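Local coordinates for protein alginate lyase, family PL7 (PDB 4BE3) that cleaves the polysaccharide alginate by beta-elimination, acting from chain ends as an exolytic lyase of family PL7, at residues K72-E77 / Q254-G259; W138-N143 / N247-E252; E190-E195 / S307-E312; G196-T201 / F212-L217. One frame throughout, in Å; residues are numbered along the deposited sequence.

Interaction 1 of 4, residues K72-E77 / Q254-G259. With SRT (S,R meso-tartaric acid), chain C.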
loop_
_atom_site.group_PDB
_atom_site.type_symbol
_atom_site.label_atom_id
_atom_site.label_comp_id
_atom_site.label_asym_id
_atom_site.label_seq_id
_atom_site.Cartn_x
_atom_site.Cartn_y
_atom_site.Cartn_z
ATOM N N LYS A 72 0.703 3.854 6.715
ATOM C CA LYS A 72 0.056 3.497 5.437
ATOM C C LYS A 72 -0.550 2.086 5.511
ATOM O O LYS A 72 0.210 1.160 5.754
ATOM C CB LYS A 72 1.124 3.503 4.364
ATOM C CG LYS A 72 0.420 3.574 2.896
ATOM C CD LYS A 72 1.483 3.938 1.858
ATOM C CE LYS A 72 0.864 4.404 0.531
ATOM N NZ LYS A 72 0.392 3.066 0.024
ATOM N N HIS A 73 -1.848 1.949 5.328
ATOM C CA HIS A 73 -2.493 0.678 5.595
ATOM C C HIS A 73 -2.514 -0.144 4.313
ATOM O O HIS A 73 -2.227 0.426 3.201
ATOM C CB HIS A 73 -3.859 0.970 6.088
ATOM C CG HIS A 73 -3.879 1.743 7.362
ATOM N ND1 HIS A 73 -5.046 2.286 7.871
ATOM C CD2 HIS A 73 -2.878 2.093 8.232
ATOM C CE1 HIS A 73 -4.777 2.913 9.040
ATOM N NE2 HIS A 73 -3.463 2.771 9.284
ATOM N N TRP A 74 -2.924 -1.403 4.347
ATOM C CA TRP A 74 -2.932 -2.241 3.187
ATOM C C TRP A 74 -3.850 -3.402 3.444
ATOM O O TRP A 74 -4.188 -3.683 4.570
ATOM C CB TRP A 74 -1.512 -2.729 2.813
ATOM C CG TRP A 74 -0.741 -3.134 4.082
ATOM C CD1 TRP A 74 -0.035 -2.330 4.983
ATOM C CD2 TRP A 74 -0.607 -4.501 4.561
ATOM N NE1 TRP A 74 0.551 -3.137 5.971
ATOM C CE2 TRP A 74 0.231 -4.438 5.760
ATOM C CE3 TRP A 74 -1.048 -5.758 4.075
ATOM C CZ2 TRP A 74 0.529 -5.550 6.522
ATOM C CZ3 TRP A 74 -0.727 -6.911 4.861
ATOM C CH2 TRP A 74 0.072 -6.781 6.064
ATOM N N ILE A 75 -4.381 -3.998 2.371
ATOM C CA ILE A 75 -5.161 -5.241 2.483
ATOM C C ILE A 75 -4.207 -6.389 2.153
ATOM O O ILE A 75 -3.136 -6.266 1.544
ATOM C CB ILE A 75 -6.397 -5.217 1.547
ATOM C CG1 ILE A 75 -5.970 -5.085 0.016
ATOM C CG2 ILE A 75 -7.301 -4.064 1.911
ATOM C CD1 ILE A 75 -7.233 -5.345 -0.894
ATOM N N PRO A 76 -4.542 -7.611 2.674
ATOM C CA PRO A 76 -3.592 -8.722 2.478
ATOM C C PRO A 76 -3.275 -8.981 1.026
ATOM O O PRO A 76 -2.142 -9.334 0.711
ATOM C CB PRO A 76 -4.326 -9.933 3.122
ATOM C CG PRO A 76 -5.101 -9.173 4.337
ATOM C CD PRO A 76 -5.734 -7.968 3.516
ATOM N N GLU A 77 -4.269 -8.799 0.116
ATOM C CA GLU A 77 -3.975 -9.026 -1.264
ATOM C C GLU A 77 -2.885 -8.161 -1.790
ATOM O O GLU A 77 -2.218 -8.577 -2.781
ATOM C CB GLU A 77 -5.258 -8.680 -2.080
ATOM C CG GLU A 77 -6.388 -9.728 -1.855
ATOM C CD GLU A 77 -7.345 -9.385 -0.716
ATOM O OE1 GLU A 77 -7.012 -8.718 0.303
ATOM O OE2 GLU A 77 -8.531 -9.847 -0.813
ATOM N N GLN A 254 -5.458 -3.386 6.935
ATOM C CA GLN A 254 -4.576 -3.596 8.136
ATOM C C GLN A 254 -3.268 -2.954 8.047
ATOM O O GLN A 254 -3.005 -2.201 7.061
ATOM C CB GLN A 254 -4.307 -4.974 8.268
ATOM C CG GLN A 254 -3.798 -5.651 7.138
ATOM C CD GLN A 254 -4.585 -6.950 7.335
ATOM O OE1 GLN A 254 -5.845 -7.030 7.888
ATOM N NE2 GLN A 254 -3.829 -7.986 7.116
ATOM N N TYR A 255 -2.480 -3.050 9.137
ATOM C CA TYR A 255 -1.217 -2.410 9.130
ATOM C C TYR A 255 -0.282 -3.075 10.128
ATOM O O TYR A 255 -0.778 -3.818 11.022
ATOM C CB TYR A 255 -1.322 -0.904 9.456
ATOM C CG TYR A 255 -2.039 -0.602 10.759
ATOM C CD1 TYR A 255 -3.417 -0.404 10.762
ATOM C CD2 TYR A 255 -1.322 -0.442 11.981
ATOM C CE1 TYR A 255 -4.079 -0.043 11.947
ATOM C CE2 TYR A 255 -1.970 -0.109 13.158
ATOM C CZ TYR A 255 -3.354 0.070 13.139
ATOM O OH TYR A 255 -4.041 0.403 14.281
ATOM N N PHE A 256 0.997 -2.891 9.948
ATOM C CA PHE A 256 1.955 -3.494 10.927
ATOM C C PHE A 256 2.065 -2.714 12.158
ATOM O O PHE A 256 1.845 -1.475 12.193
ATOM C CB PHE A 256 3.392 -3.567 10.348
ATOM C CG PHE A 256 3.521 -4.598 9.245
ATOM C CD1 PHE A 256 3.347 -5.905 9.557
ATOM C CD2 PHE A 256 3.851 -4.258 7.894
ATOM C CE1 PHE A 256 3.520 -6.943 8.600
ATOM C CE2 PHE A 256 4.117 -5.266 6.904
ATOM C CZ PHE A 256 3.859 -6.628 7.249
ATOM N N LYS A 257 2.453 -3.385 13.281
ATOM C CA LYS A 257 2.856 -2.694 14.510
ATOM C C LYS A 257 4.091 -3.379 15.083
ATOM O O LYS A 257 4.330 -4.576 14.812
ATOM C CB LYS A 257 1.733 -2.828 15.594
ATOM C CG LYS A 257 0.383 -2.292 15.040
ATOM C CD LYS A 257 -0.631 -2.036 16.217
ATOM C CE LYS A 257 -0.109 -0.706 16.813
ATOM N NZ LYS A 257 -0.611 -0.421 18.183
ATOM N N LEU A 258 4.858 -2.629 15.826
ATOM C CA LEU A 258 6.164 -3.159 16.299
ATOM C C LEU A 258 6.458 -2.407 17.547
ATOM O O LEU A 258 6.342 -1.109 17.586
ATOM C CB LEU A 258 7.205 -2.813 15.207
ATOM C CG LEU A 258 8.646 -3.211 15.568
ATOM C CD1 LEU A 258 9.403 -3.605 14.220
ATOM C CD2 LEU A 258 9.457 -2.097 16.226
ATOM N N GLY A 259 7.042 -3.107 18.572
ATOM C CA GLY A 259 7.523 -2.407 19.783
ATOM C C GLY A 259 7.327 -3.349 21.005
ATOM O O GLY A 259 7.717 -4.542 20.892
HETATM O O1 SRT C . -5.314 -1.261 18.799
HETATM O O11 SRT C . -3.290 -1.726 17.798
HETATM C C1 SRT C . -4.224 -1.012 18.212
HETATM C C2 SRT C . -3.729 0.376 17.992
HETATM O O2 SRT C . -3.196 0.720 16.694
HETATM C C3 SRT C . -3.982 1.388 19.079
HETATM O O3 SRT C . -2.844 0.993 19.720
HETATM C C4 SRT C . -4.073 2.806 18.730
HETATM O O4 SRT C . -3.163 3.590 18.976
HETATM O O41 SRT C . -5.008 3.206 18.039
#
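The imidazole of H73 and the phenol ring of Y255 form an offset stack, side by side and pointing the same way, with planes 18° apart and centroids separated by 4.6 Å. Y255 CD1 lies under one imidazole face, displaced toward its rim; at the phenol's edge, in the ring plane, sits O2 of the bound meso-tartrate. In this PL7 lyase, of the concanavalin-like beta-sandwich clan, the loop 72-77 thereby packs on strand 254-258, which lines the ligand pocket. One face of the W74 indole receives Q254 CG in a CH-pi contact, 4.0 Å from the centroid of the six-membered ring, and W74 CZ2 stands over the centre of the F256 ring, the six-membered ring of W74 and the F256 ring being inclined at 47°. Backbone evidence is a single antiparallel bridge: W74 N donates to Q254 O (2.8 Å) and Q254 N to W74 O (2.7 Å). The indole NE1 bonds outside the two segments, to Q70 OE1. An alanine in place of W74 would probably open a gap beside F256 and Q254 CG and leave Q70 OE1 without that donor. Beyond the stack, K257, also salt-bridged to E67, donates through NZ to tartrate O11 (3.0 Å) and O3 (3.1 Å). The hydroxyl OH of Y255 shares a 2.6 Å hydrogen bond with tartrate O2.

Interaction 2 of 4, residues W138-N143 / N247-E252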
loop_
_atom_site.group_PDB
_atom_site.type_symbol
_atom_site.label_atom_id
_atom_site.label_comp_id
_atom_site.label_asym_id
_atom_site.label_seq_id
_atom_site.Cartn_x
_atom_site.Cartn_y
_atom_site.Cartn_z
ATOM N N TRP A 138 3.750 -17.445 17.908
ATOM C CA TRP A 138 2.914 -16.413 17.249
ATOM C C TRP A 138 1.474 -16.855 17.216
ATOM O O TRP A 138 1.211 -18.048 17.079
ATOM C CB TRP A 138 3.445 -16.107 15.832
ATOM C CG TRP A 138 3.301 -17.263 14.893
ATOM C CD1 TRP A 138 4.226 -18.296 14.734
ATOM C CD2 TRP A 138 2.226 -17.491 13.915
ATOM N NE1 TRP A 138 3.835 -19.117 13.709
ATOM C CE2 TRP A 138 2.624 -18.693 13.183
ATOM C CE3 TRP A 138 1.037 -16.788 13.568
ATOM C CZ2 TRP A 138 1.850 -19.254 12.140
ATOM C CZ3 TRP A 138 0.274 -17.353 12.504
ATOM C CH2 TRP A 138 0.662 -18.539 11.837
ATOM N N ASN A 139 0.545 -15.910 17.319
ATOM C CA ASN A 139 -0.899 -16.285 17.426
ATOM C C ASN A 139 -1.626 -15.718 16.169
ATOM O O ASN A 139 -1.284 -14.577 15.729
ATOM C CB ASN A 139 -1.526 -15.516 18.567
ATOM C CG ASN A 139 -1.206 -16.189 19.903
ATOM O OD1 ASN A 139 -0.259 -16.970 19.959
ATOM N ND2 ASN A 139 -1.993 -15.817 21.004
ATOM N N TYR A 140 -2.575 -16.489 15.665
ATOM C CA TYR A 140 -3.459 -16.018 14.559
ATOM C C TYR A 140 -4.791 -15.813 15.243
ATOM O O TYR A 140 -5.288 -16.786 15.893
ATOM C CB TYR A 140 -3.562 -17.181 13.546
ATOM C CG TYR A 140 -4.617 -16.832 12.493
ATOM C CD1 TYR A 140 -4.258 -15.951 11.436
ATOM C CD2 TYR A 140 -5.922 -17.387 12.576
ATOM C CE1 TYR A 140 -5.187 -15.643 10.446
ATOM C CE2 TYR A 140 -6.895 -17.069 11.595
ATOM C CZ TYR A 140 -6.463 -16.156 10.554
ATOM O OH TYR A 140 -7.456 -15.828 9.574
ATOM N N GLU A 141 -5.459 -14.639 15.101
ATOM C CA GLU A 141 -6.784 -14.524 15.692
ATOM C C GLU A 141 -7.818 -14.638 14.585
ATOM O O GLU A 141 -7.639 -14.035 13.466
ATOM C CB GLU A 141 -6.823 -13.151 16.320
ATOM C CG GLU A 141 -8.251 -12.878 16.875
ATOM C CD GLU A 141 -8.202 -11.590 17.693
ATOM O OE1 GLU A 141 -7.533 -10.547 17.340
ATOM O OE2 GLU A 141 -8.892 -11.598 18.762
ATOM N N ILE A 142 -8.904 -15.419 14.777
ATOM C CA ILE A 142 -9.858 -15.551 13.675
ATOM C C ILE A 142 -10.579 -14.250 13.408
ATOM O O ILE A 142 -10.828 -13.447 14.279
ATOM C CB ILE A 142 -10.885 -16.717 13.933
ATOM C CG1 ILE A 142 -11.513 -16.542 15.320
ATOM C CG2 ILE A 142 -10.195 -18.096 13.819
ATOM C CD1 ILE A 142 -12.885 -17.345 15.433
ATOM N N ASN A 143 -10.882 -14.016 12.102
ATOM C CA ASN A 143 -11.773 -12.909 11.819
ATOM C C ASN A 143 -13.239 -13.397 11.929
ATOM O O ASN A 143 -13.808 -13.899 10.953
ATOM C CB ASN A 143 -11.478 -12.432 10.372
ATOM C CG ASN A 143 -12.079 -11.022 10.121
ATOM O OD1 ASN A 143 -12.051 -10.473 8.983
ATOM N ND2 ASN A 143 -12.518 -10.408 11.166
ATOM N N ASN A 247 -13.718 -16.105 4.090
ATOM C CA ASN A 247 -12.590 -15.436 3.383
ATOM C C ASN A 247 -11.644 -14.739 4.315
ATOM O O ASN A 247 -10.815 -13.864 3.893
ATOM C CB ASN A 247 -13.080 -14.442 2.356
ATOM C CG ASN A 247 -13.900 -15.143 1.234
ATOM O OD1 ASN A 247 -14.949 -14.641 0.886
ATOM N ND2 ASN A 247 -13.444 -16.330 0.728
ATOM N N ALA A 248 -11.720 -15.158 5.600
ATOM C CA ALA A 248 -10.774 -14.657 6.607
ATOM C C ALA A 248 -10.582 -13.130 6.507
ATOM O O ALA A 248 -11.508 -12.347 6.783
ATOM C CB ALA A 248 -9.405 -15.404 6.529
ATOM N N TYR A 249 -9.339 -12.658 6.264
ATOM C CA TYR A 249 -9.126 -11.216 6.345
ATOM C C TYR A 249 -9.099 -10.646 4.856
ATOM O O TYR A 249 -8.545 -9.572 4.676
ATOM C CB TYR A 249 -7.740 -10.965 6.943
ATOM C CG TYR A 249 -7.800 -11.177 8.482
ATOM C CD1 TYR A 249 -8.291 -10.127 9.288
ATOM C CD2 TYR A 249 -7.513 -12.406 9.070
ATOM C CE1 TYR A 249 -8.353 -10.236 10.658
ATOM C CE2 TYR A 249 -7.554 -12.521 10.483
ATOM C CZ TYR A 249 -7.959 -11.475 11.220
ATOM O OH TYR A 249 -8.068 -11.516 12.593
ATOM N N ALA A 250 -9.489 -11.483 3.857
ATOM C CA ALA A 250 -9.539 -10.903 2.411
ATOM C C ALA A 250 -10.175 -9.502 2.396
ATOM O O ALA A 250 -11.250 -9.299 3.016
ATOM C CB ALA A 250 -10.312 -11.846 1.543
ATOM N N GLY A 251 -9.446 -8.500 1.840
ATOM C CA GLY A 251 -9.997 -7.184 1.618
ATOM C C GLY A 251 -10.124 -6.339 2.873
ATOM O O GLY A 251 -10.672 -5.236 2.871
ATOM N N GLU A 252 -9.656 -6.856 3.993
ATOM C CA GLU A 252 -9.776 -6.094 5.263
ATOM C C GLU A 252 -8.536 -5.249 5.472
ATOM O O GLU A 252 -7.329 -5.762 5.514
ATOM C CB GLU A 252 -9.993 -7.047 6.518
ATOM C CG GLU A 252 -10.747 -6.192 7.555
ATOM C CD GLU A 252 -11.308 -7.032 8.621
ATOM O OE1 GLU A 252 -10.476 -7.354 9.578
ATOM O OE2 GLU A 252 -12.489 -7.443 8.510
#
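Y140 and Y249 point in opposite senses as they pass, with ring planes at 89°, their closest atoms being Y140 OH and Y249 CE2 at 3.4 Å. Against the Y249 ring the amide of N143 lies almost parallel, 8° between the planes. N143 CB sits over the ring centre in a CH-pi contact, 3.8 Å from the centroid. The phenol is fixed at its tip as well: Y249 OH donates to E141 O over 2.7 Å, from a position well above that carbonyl's plane. Two overlapping beta turns, type II' from N247 to A250 and type II from Y249 to E252, shape the loop that carries Y249 against the end of strand 133-141 in the lyase's large antiparallel sheet. Y140 OH meets A248 CB at 3.6 Å, while its hydrogen-bond partner is E244 OE2, outside the two segments. The side chains of N143 and E252 approach tip to tip, amide and carboxylate planes 82° apart, and E252 OE1 is itself hydrogen-bonded to S112 OG.

Interaction 3 of 4, residues E190-E195 / S307-E312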
loop_
_atom_site.group_PDB
_atom_site.type_symbol
_atom_site.label_atom_id
_atom_site.label_comp_id
_atom_site.label_asym_id
_atom_site.label_seq_id
_atom_site.Cartn_x
_atom_site.Cartn_y
_atom_site.Cartn_z
ATOM N N GLU A 190 10.557 -11.990 10.290
ATOM C CA GLU A 190 10.009 -11.318 9.095
ATOM C C GLU A 190 8.612 -11.740 8.907
ATOM O O GLU A 190 8.314 -12.979 8.931
ATOM C CB GLU A 190 10.847 -11.800 7.873
ATOM C CG GLU A 190 10.329 -11.163 6.523
ATOM C CD GLU A 190 11.176 -11.631 5.345
ATOM O OE1 GLU A 190 12.294 -11.181 5.148
ATOM O OE2 GLU A 190 10.748 -12.630 4.682
ATOM N N ILE A 191 7.708 -10.763 8.689
ATOM C CA ILE A 191 6.341 -11.092 8.346
ATOM C C ILE A 191 6.206 -10.574 6.853
ATOM O O ILE A 191 6.264 -9.363 6.658
ATOM C CB ILE A 191 5.353 -10.300 9.140
ATOM C CG1 ILE A 191 5.639 -10.588 10.692
ATOM C CG2 ILE A 191 3.841 -10.678 8.709
ATOM C CD1 ILE A 191 4.783 -9.632 11.594
ATOM N N ASN A 192 6.086 -11.529 5.940
ATOM C CA ASN A 192 6.007 -11.181 4.471
ATOM C C ASN A 192 4.670 -11.568 3.935
ATOM O O ASN A 192 4.361 -12.790 3.769
ATOM C CB ASN A 192 7.164 -11.980 3.824
ATOM C CG ASN A 192 7.095 -11.865 2.286
ATOM O OD1 ASN A 192 6.527 -10.867 1.813
ATOM N ND2 ASN A 192 7.555 -12.867 1.541
ATOM N N VAL A 193 3.783 -10.598 3.701
ATOM C CA VAL A 193 2.441 -10.951 3.192
ATOM C C VAL A 193 2.494 -10.644 1.694
ATOM O O VAL A 193 2.739 -9.494 1.338
ATOM C CB VAL A 193 1.312 -10.113 3.839
ATOM C CG1 VAL A 193 -0.036 -10.487 3.215
ATOM C CG2 VAL A 193 1.313 -10.476 5.424
ATOM N N TYR A 194 2.378 -11.669 0.907
ATOM C CA TYR A 194 2.420 -11.535 -0.571
ATOM C C TYR A 194 1.205 -12.160 -1.180
ATOM O O TYR A 194 0.962 -13.380 -1.001
ATOM C CB TYR A 194 3.716 -12.214 -1.035
ATOM C CG TYR A 194 3.863 -12.078 -2.538
ATOM C CD1 TYR A 194 4.100 -10.828 -3.084
ATOM C CD2 TYR A 194 3.719 -13.189 -3.353
ATOM C CE1 TYR A 194 4.246 -10.706 -4.498
ATOM C CE2 TYR A 194 3.844 -13.081 -4.763
ATOM C CZ TYR A 194 4.112 -11.847 -5.277
ATOM O OH TYR A 194 4.242 -11.731 -6.641
ATOM N N GLU A 195 0.395 -11.336 -1.916
ATOM C CA GLU A 195 -0.790 -11.803 -2.501
ATOM C C GLU A 195 -1.709 -12.546 -1.493
ATOM O O GLU A 195 -2.290 -13.575 -1.804
ATOM C CB GLU A 195 -0.448 -12.728 -3.688
ATOM C CG GLU A 195 0.239 -11.830 -4.717
ATOM C CD GLU A 195 0.449 -12.558 -6.076
ATOM O OE1 GLU A 195 0.395 -13.816 -6.180
ATOM O OE2 GLU A 195 0.731 -11.843 -7.020
ATOM N N SER A 307 7.739 -4.056 0.576
ATOM C CA SER A 307 6.625 -4.615 -0.076
ATOM C C SER A 307 6.730 -6.167 0.163
ATOM O O SER A 307 7.779 -6.742 0.304
ATOM C CB SER A 307 6.600 -3.975 -1.528
ATOM O OG SER A 307 7.574 -4.682 -2.008
ATOM N N GLY A 308 5.554 -6.797 0.144
ATOM C CA GLY A 308 5.452 -8.249 0.121
ATOM C C GLY A 308 6.219 -8.825 -1.098
ATOM O O GLY A 308 6.294 -8.161 -2.201
ATOM N N SER A 309 6.810 -9.993 -0.956
ATOM C CA SER A 309 7.524 -10.628 -2.067
ATOM C C SER A 309 7.285 -12.093 -2.166
ATOM O O SER A 309 7.084 -12.794 -1.214
ATOM C CB SER A 309 9.028 -10.335 -2.000
ATOM O OG SER A 309 9.634 -10.821 -0.822
ATOM N N ALA A 310 7.374 -12.615 -3.396
ATOM C CA ALA A 310 7.198 -14.089 -3.676
ATOM C C ALA A 310 8.320 -14.815 -2.948
ATOM O O ALA A 310 9.452 -14.437 -3.081
ATOM C CB ALA A 310 7.378 -14.297 -5.215
ATOM N N PRO A 311 8.008 -15.819 -2.091
ATOM C CA PRO A 311 9.213 -16.521 -1.527
ATOM C C PRO A 311 10.052 -17.196 -2.709
ATOM O O PRO A 311 9.426 -17.760 -3.622
ATOM C CB PRO A 311 8.598 -17.555 -0.565
ATOM C CG PRO A 311 7.152 -17.128 -0.407
ATOM C CD PRO A 311 6.741 -16.460 -1.705
ATOM N N GLU A 312 11.383 -17.073 -2.702
ATOM C CA GLU A 312 12.246 -17.479 -3.853
ATOM C C GLU A 312 12.204 -18.975 -4.078
ATOM O O GLU A 312 12.138 -19.727 -3.106
ATOM C CB GLU A 312 13.685 -17.108 -3.560
ATOM C CG GLU A 312 14.147 -17.770 -2.280
ATOM C CD GLU A 312 13.478 -17.172 -1.033
ATOM O OE1 GLU A 312 12.261 -17.405 -0.737
ATOM O OE2 GLU A 312 14.197 -16.449 -0.312
#
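With chi1 of 173°, N192 holds CG anti to its backbone N, and Y194, two residues on, has the same setting at -178°; both side chains meet the C-terminal segment 307-312. The N192 amide grips the backbone of S309 twice. S309 N lies in the plane of the N192 side-chain carbonyl and donates to a lone pair of OD1 (2.9 Å), and N192 ND2 donates to S309 O (2.8 Å) with a nearly straight 174° at the hydrogen. An alanine at N192 would probably leave S309 N and O without these mates and the tail freer to move. The Y194 ring packs its face on the peptide that follows: A310 N lies 3.5 Å above the plane, over the ring centre, and E195 CG covers the opposite face. G308 CA comes within 3.2 Å of V193 O in a CA-H...O contact, an approach at which a side chain would clash with that oxygen. The pattern is that of a chain terminus fastened by side-chain-to-backbone bonds to a strand end of the seven-stranded antiparallel sheet in a beta-sandwich lyase.

Interaction 4 of 4, residues G196-T201 / F212-L217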
loop_
_atom_site.group_PDB
_atom_site.type_symbol
_atom_site.label_atom_id
_atom_site.label_comp_id
_atom_site.label_asym_id
_atom_site.label_seq_id
_atom_site.Cartn_x
_atom_site.Cartn_y
_atom_site.Cartn_z
ATOM N N GLY A 196 -1.795 -11.999 -0.314
ATOM C CA GLY A 196 -2.777 -12.490 0.630
ATOM C C GLY A 196 -2.247 -13.669 1.473
ATOM O O GLY A 196 -3.019 -14.176 2.299
ATOM N N ILE A 197 -1.033 -14.116 1.197
ATOM C CA ILE A 197 -0.462 -15.268 1.952
ATOM C C ILE A 197 0.666 -14.750 2.840
ATOM O O ILE A 197 1.551 -14.041 2.417
ATOM C CB ILE A 197 -0.011 -16.414 1.020
ATOM C CG1 ILE A 197 -1.263 -16.939 0.145
ATOM C CG2 ILE A 197 0.601 -17.510 1.884
ATOM C CD1 ILE A 197 -0.779 -18.018 -0.794
ATOM N N MET A 198 0.627 -15.082 4.152
ATOM C CA MET A 198 1.565 -14.564 5.104
ATOM C C MET A 198 2.665 -15.645 5.251
ATOM O O MET A 198 2.354 -16.782 5.654
ATOM C CB MET A 198 0.818 -14.397 6.501
ATOM C CG MET A 198 1.853 -13.962 7.578
ATOM S SD MET A 198 0.863 -13.360 9.015
ATOM C CE MET A 198 0.047 -14.927 9.637
ATOM N N TYR A 199 3.900 -15.299 4.919
ATOM C CA TYR A 199 5.037 -16.157 5.026
ATOM C C TYR A 199 5.886 -15.590 6.182
ATOM O O TYR A 199 6.385 -14.402 6.162
ATOM C CB TYR A 199 5.896 -16.040 3.734
ATOM C CG TYR A 199 5.133 -16.494 2.532
ATOM C CD1 TYR A 199 5.013 -17.863 2.241
ATOM C CD2 TYR A 199 4.510 -15.562 1.712
ATOM C CE1 TYR A 199 4.278 -18.344 1.104
ATOM C CE2 TYR A 199 3.765 -15.993 0.556
ATOM C CZ TYR A 199 3.679 -17.383 0.286
ATOM O OH TYR A 199 2.954 -17.791 -0.766
ATOM N N LEU A 200 6.118 -16.395 7.252
ATOM C CA LEU A 200 6.896 -15.956 8.380
ATOM C C LEU A 200 8.242 -16.615 8.405
ATOM O O LEU A 200 8.346 -17.802 7.998
ATOM C CB LEU A 200 6.119 -16.363 9.713
ATOM C CG LEU A 200 4.686 -15.889 9.700
ATOM C CD1 LEU A 200 4.099 -16.453 11.120
ATOM C CD2 LEU A 200 4.652 -14.348 9.734
ATOM N N THR A 201 9.234 -15.808 8.851
ATOM C CA THR A 201 10.571 -16.447 9.040
ATOM C C THR A 201 11.046 -15.982 10.359
ATOM O O THR A 201 11.139 -14.738 10.611
ATOM C CB THR A 201 11.555 -16.010 7.939
ATOM O OG1 THR A 201 10.936 -16.313 6.664
ATOM C CG2 THR A 201 12.963 -16.780 8.008
ATOM N N PHE A 212 6.836 -20.349 8.418
ATOM C CA PHE A 212 5.434 -20.782 8.451
ATOM C C PHE A 212 4.741 -20.132 7.215
ATOM O O PHE A 212 5.135 -19.026 6.828
ATOM C CB PHE A 212 4.667 -20.237 9.665
ATOM C CG PHE A 212 5.259 -20.744 10.970
ATOM C CD1 PHE A 212 4.843 -21.962 11.488
ATOM C CD2 PHE A 212 6.279 -20.051 11.574
ATOM C CE1 PHE A 212 5.450 -22.459 12.694
ATOM C CE2 PHE A 212 6.918 -20.544 12.791
ATOM C CZ PHE A 212 6.419 -21.771 13.324
ATOM N N THR A 213 3.649 -20.722 6.790
ATOM C CA THR A 213 2.818 -20.114 5.676
ATOM C C THR A 213 1.441 -20.089 6.168
ATOM O O THR A 213 0.885 -21.151 6.619
ATOM C CB THR A 213 2.917 -20.947 4.405
ATOM O OG1 THR A 213 4.265 -20.978 4.003
ATOM C CG2 THR A 213 2.010 -20.389 3.276
ATOM N N LYS A 214 0.751 -18.967 6.115
ATOM C CA LYS A 214 -0.674 -18.941 6.540
ATOM C C LYS A 214 -1.466 -18.085 5.528
ATOM O O LYS A 214 -1.162 -16.895 5.367
ATOM C CB LYS A 214 -0.728 -18.292 7.935
ATOM C CG LYS A 214 -2.149 -18.044 8.486
ATOM C CD LYS A 214 -2.895 -19.318 8.789
ATOM C CE LYS A 214 -4.336 -19.052 9.334
ATOM N NZ LYS A 214 -5.116 -20.355 9.492
ATOM N N ASN A 215 -2.472 -18.691 4.858
ATOM C CA ASN A 215 -3.245 -17.941 3.874
ATOM C C ASN A 215 -4.203 -17.025 4.610
ATOM O O ASN A 215 -4.988 -17.477 5.434
ATOM C CB ASN A 215 -4.017 -18.978 3.104
ATOM C CG ASN A 215 -4.706 -18.368 1.909
ATOM O OD1 ASN A 215 -5.165 -17.245 1.939
ATOM N ND2 ASN A 215 -4.812 -19.158 0.851
ATOM N N LEU A 216 -4.138 -15.714 4.365
ATOM C CA LEU A 216 -5.076 -14.802 5.049
ATOM C C LEU A 216 -6.383 -14.502 4.266
ATOM O O LEU A 216 -7.243 -13.774 4.792
ATOM C CB LEU A 216 -4.384 -13.476 5.237
ATOM C CG LEU A 216 -3.018 -13.508 6.005
ATOM C CD1 LEU A 216 -2.501 -12.055 6.205
ATOM C CD2 LEU A 216 -3.383 -14.160 7.452
ATOM N N LEU A 217 -6.523 -15.205 3.104
ATOM C CA LEU A 217 -7.696 -15.013 2.250
ATOM C C LEU A 217 -8.691 -16.144 2.318
ATOM O O LEU A 217 -9.786 -15.982 1.774
ATOM C CB LEU A 217 -7.255 -14.907 0.759
ATOM C CG LEU A 217 -6.161 -13.857 0.414
ATOM C CD1 LEU A 217 -5.921 -13.800 -1.134
ATOM C CD2 LEU A 217 -6.534 -12.465 0.915
#
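G196 packs its CA against L217 CG at 3.7 Å, and a CB on it would run into L217 CD1; its phi of 87° also favours glycine. G196 O accepts from L216 N (2.8 Å), carrying the pairing past the last strand residue, N215. There N215 OD1 accepts a hydrogen bond from L217 N (2.7 Å), an Asx turn that leads the chain out of the strand. The rest is a beta hairpin at the border of the seven-stranded sheet, in which the N-to-C directions of strands 197-201 and 212-215 lie at 165°, close to antiparallel: M198 with K214 and L200 with F212 are hydrogen-bonded pairs, I197 with N215 and Y199 with T213 non-hydrogen-bonded ones. On the face of I197, Y199 and T213 the packing is tight, I197 CG2 lying 3.5 Å from T213 CG2. T213 runs alongside Y199, and I197 CG2 also sits over the rim of the tyrosine ring. The other face carries M198, whose bend at chi3 (68°) sets CE 3.8 Å from K214 CB, and L200, whose CB meets the edge of the F212 ring.

In the fold
Following the chain from the N terminus, the loop after strand 65-70 meets strand 254-258 in interaction 1, closing a long loop. Inside it, interaction 2 joins the end of strand 133-141 to the loop before strand 254-258, and interaction 4, the hairpin 197-203/210-215, is nested within both. Interaction 3 begins at strand 187-194 and ends at the C-terminal tail; it encloses interaction 4 and crosses interactions 1 and 2. Interactions 1 and 2 each fasten a loop to a strand of the ten-stranded sheet; interaction 3 ties the tail to the seven-stranded sheet, where interaction 4 pairs two strands. Direct touches join the groups: E77 OE1 with G251 N, W74 with V193, and Y249 N with L216 O.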